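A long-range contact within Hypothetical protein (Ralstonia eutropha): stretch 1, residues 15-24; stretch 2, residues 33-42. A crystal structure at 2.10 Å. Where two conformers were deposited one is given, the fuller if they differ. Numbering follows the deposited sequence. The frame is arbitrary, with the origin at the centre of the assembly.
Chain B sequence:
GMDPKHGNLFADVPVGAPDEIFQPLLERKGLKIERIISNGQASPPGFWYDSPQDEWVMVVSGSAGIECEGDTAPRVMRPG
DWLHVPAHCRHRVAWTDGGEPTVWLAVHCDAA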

# COMPACT_ATOMS: atom_id res chain seq x y z
N VAL B 15 -4.62 5.49 -19.74
CA VAL B 15 -3.29 5.45 -20.37
C VAL B 15 -3.13 6.72 -21.20
O VAL B 15 -3.97 7.03 -22.02
CB VAL B 15 -3.16 4.24 -21.30
CG1 VAL B 15 -1.85 4.27 -22.01
CG2 VAL B 15 -3.31 2.93 -20.51
N GLY B 16 -2.05 7.46 -20.99
CA GLY B 16 -1.85 8.72 -21.70
C GLY B 16 -2.56 9.97 -21.18
O GLY B 16 -2.54 10.99 -21.88
N ALA B 17 -3.15 9.96 -19.99
CA ALA B 17 -3.77 11.20 -19.47
C ALA B 17 -2.66 12.27 -19.38
O ALA B 17 -1.60 11.98 -18.88
CB ALA B 17 -4.39 10.96 -18.11
N PRO B 18 -2.91 13.52 -19.85
CA PRO B 18 -1.81 14.50 -19.82
C PRO B 18 -1.29 14.87 -18.45
O PRO B 18 -0.10 15.19 -18.32
CB PRO B 18 -2.44 15.76 -20.43
CG PRO B 18 -3.53 15.25 -21.21
CD PRO B 18 -4.11 14.13 -20.44
N ASP B 19 -2.16 14.83 -17.42
CA ASP B 19 -1.75 15.13 -16.05
C ASP B 19 -1.97 13.97 -15.09
O ASP B 19 -2.79 13.09 -15.36
CB ASP B 19 -2.49 16.36 -15.56
CG ASP B 19 -2.12 17.59 -16.37
OD1 ASP B 19 -0.93 17.94 -16.38
OD2 ASP B 19 -3.00 18.16 -17.02
N GLU B 20 -1.23 13.99 -13.98
CA GLU B 20 -1.38 12.96 -12.94
C GLU B 20 -2.77 13.00 -12.36
O GLU B 20 -3.37 14.07 -12.26
CB GLU B 20 -0.40 13.12 -11.76
CG GLU B 20 0.97 12.70 -12.08
CD GLU B 20 1.85 12.56 -10.85
OE1 GLU B 20 1.60 13.23 -9.83
OE2 GLU B 20 2.83 11.80 -10.96
N ILE B 21 -3.26 11.81 -12.01
CA ILE B 21 -4.59 11.61 -11.45
C ILE B 21 -4.46 11.05 -10.05
O ILE B 21 -3.68 10.13 -9.80
CB ILE B 21 -5.40 10.64 -12.38
CG1 ILE B 21 -5.81 11.40 -13.64
CG2 ILE B 21 -6.58 10.05 -11.69
CD1 ILE B 21 -6.19 10.53 -14.80
N PHE B 22 -5.26 11.61 -9.13
CA PHE B 22 -5.33 11.15 -7.78
C PHE B 22 -6.74 10.70 -7.46
O PHE B 22 -7.71 11.39 -7.81
CB PHE B 22 -4.93 12.27 -6.82
CG PHE B 22 -3.50 12.70 -6.97
CD1 PHE B 22 -3.12 13.50 -8.02
CD2 PHE B 22 -2.54 12.36 -6.02
CE1 PHE B 22 -1.80 13.93 -8.16
CE2 PHE B 22 -1.20 12.75 -6.19
CZ PHE B 22 -0.84 13.54 -7.24
N GLN B 23 -6.85 9.57 -6.78
CA GLN B 23 -8.14 8.99 -6.39
C GLN B 23 -8.05 8.41 -4.99
O GLN B 23 -7.30 7.46 -4.77
CB GLN B 23 -8.58 7.90 -7.37
CG GLN B 23 -8.89 8.49 -8.72
CD GLN B 23 -9.42 7.50 -9.70
OE1 GLN B 23 -8.72 6.59 -10.05
NE2 GLN B 23 -10.65 7.70 -10.20
N PRO B 24 -8.81 8.97 -4.04
CA PRO B 24 -8.75 8.43 -2.69
C PRO B 24 -9.43 7.04 -2.55
O PRO B 24 -10.42 6.77 -3.17
CB PRO B 24 -9.46 9.49 -1.86
CG PRO B 24 -10.41 10.14 -2.82
CD PRO B 24 -9.75 10.10 -4.15
N ILE B 33 -5.60 7.32 2.20
CA ILE B 33 -4.99 6.33 1.33
C ILE B 33 -5.50 6.64 -0.05
O ILE B 33 -6.71 6.79 -0.25
CB ILE B 33 -5.40 4.89 1.71
CG1 ILE B 33 -5.05 4.59 3.17
CG2 ILE B 33 -4.68 3.86 0.83
CD1 ILE B 33 -5.54 3.17 3.63
N GLU B 34 -4.59 6.72 -1.01
CA GLU B 34 -4.95 7.07 -2.37
C GLU B 34 -4.08 6.37 -3.39
O GLU B 34 -2.94 6.01 -3.14
CB GLU B 34 -4.85 8.58 -2.58
CG GLU B 34 -3.42 9.11 -2.56
CD GLU B 34 -3.32 10.62 -2.67
OE1 GLU B 34 -4.33 11.27 -3.06
OE2 GLU B 34 -2.20 11.13 -2.37
N ARG B 35 -4.66 6.24 -4.58
CA ARG B 35 -3.98 5.77 -5.78
C ARG B 35 -3.57 7.02 -6.61
O ARG B 35 -4.33 7.99 -6.68
CB ARG B 35 -4.99 4.97 -6.56
CG ARG B 35 -4.54 4.43 -7.77
CD ARG B 35 -5.60 3.54 -8.37
NE ARG B 35 -6.66 4.18 -9.14
CZ ARG B 35 -7.25 3.56 -10.18
NH1 ARG B 35 -6.85 2.35 -10.53
NH2 ARG B 35 -8.22 4.10 -10.87
N ILE B 36 -2.37 6.99 -7.17
CA ILE B 36 -1.87 8.05 -8.06
C ILE B 36 -1.56 7.37 -9.38
O ILE B 36 -0.97 6.26 -9.40
CB ILE B 36 -0.57 8.71 -7.58
CG1 ILE B 36 -0.69 9.12 -6.12
CG2 ILE B 36 -0.19 9.92 -8.52
CD1 ILE B 36 0.64 9.64 -5.42
N ILE B 37 -1.99 7.98 -10.48
CA ILE B 37 -1.75 7.46 -11.81
C ILE B 37 -0.92 8.48 -12.59
O ILE B 37 -1.38 9.62 -12.87
CB ILE B 37 -3.07 7.20 -12.59
CG1 ILE B 37 -4.05 6.36 -11.75
CG2 ILE B 37 -2.78 6.53 -13.93
CD1 ILE B 37 -3.57 4.97 -11.42
N SER B 38 0.32 8.09 -12.90
CA SER B 38 1.22 8.88 -13.70
C SER B 38 1.29 8.28 -15.07
O SER B 38 1.09 7.07 -15.27
CB SER B 38 2.63 8.88 -13.10
OG SER B 38 2.63 9.34 -11.76
N ASN B 39 1.56 9.15 -16.03
CA ASN B 39 1.79 8.75 -17.42
C ASN B 39 2.95 9.57 -17.94
O ASN B 39 2.79 10.35 -18.89
CB ASN B 39 0.54 9.00 -18.27
CG ASN B 39 -0.48 7.91 -18.12
OD1 ASN B 39 -0.33 6.84 -18.71
ND2 ASN B 39 -1.55 8.19 -17.35
N GLY B 40 4.10 9.43 -17.29
CA GLY B 40 5.32 10.08 -17.75
C GLY B 40 5.61 11.48 -17.25
O GLY B 40 6.64 12.05 -17.61
N GLN B 41 4.77 12.00 -16.37
CA GLN B 41 5.00 13.34 -15.82
C GLN B 41 6.07 13.30 -14.74
O GLN B 41 6.32 12.26 -14.12
CB GLN B 41 3.73 13.96 -15.20
CG GLN B 41 2.53 13.98 -16.15
CD GLN B 41 1.67 12.72 -16.04
OE1 GLN B 41 2.03 11.80 -15.31
NE2 GLN B 41 0.59 12.65 -16.80
N ALA B 42 6.70 14.47 -14.53
CA ALA B 42 7.63 14.69 -13.45
C ALA B 42 7.27 16.00 -12.75
O ALA B 42 6.59 16.82 -13.30
CB ALA B 42 9.04 14.77 -14.03
O HOH W 1 0.85 11.85 -20.39
O HOH W 2 -1.80 10.53 -15.51
O HOH W 3 5.18 12.99 -11.40

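Strands 21-24 and 33-38 run antiparallel (158°), and the backbone satisfies itself in two hydrogen-bonded pairs. Ile21 N reaches Ile37 O at 3.0 Å and Ile37 N returns to Ile21 O at 2.8 Å; Gln23 N to Arg35 O (3.0 Å) and Arg35 N to Gln23 O (2.9 Å) repeat the pattern, all with N-H...O angles of 160-165°.

Side chains of paired residues share a face. Ile21 CB and Ile37 CB lie 4.2 Å apart. Beside them, Arg35 NH2 donates to Gln23 OE1 at 2.7 Å and 165°; the bond from Arg35 NE to the same OE1, 3.3 Å at 128°, is weak. On the other face, Ile36 CG2 sits 4.0 Å from the Phe22 ring centroid, 20° off its normal, a CH-pi contact.

At the end of strand 33-38, Ser38 OG donates to Glu20 OE2 (2.6 Å), which also accepts from water 3. Beyond it, Asn39 OD1 accepts from Gly16 N (2.9 Å, 164°), where positive phi suits glycine. Gln41 NE2 donates to Pro18 O (3.0 Å, 171°), while Gln41 OE1 accepts from Asn39 N (2.8 Å). Water 2 donates to Asp19 O and Ile37 O and accepts from Asn39 ND2. The contact buries 774 Å², both sides summed; buried Ile36 and Ile37 pack their branched apolar side chains on Phe22 and Ile21.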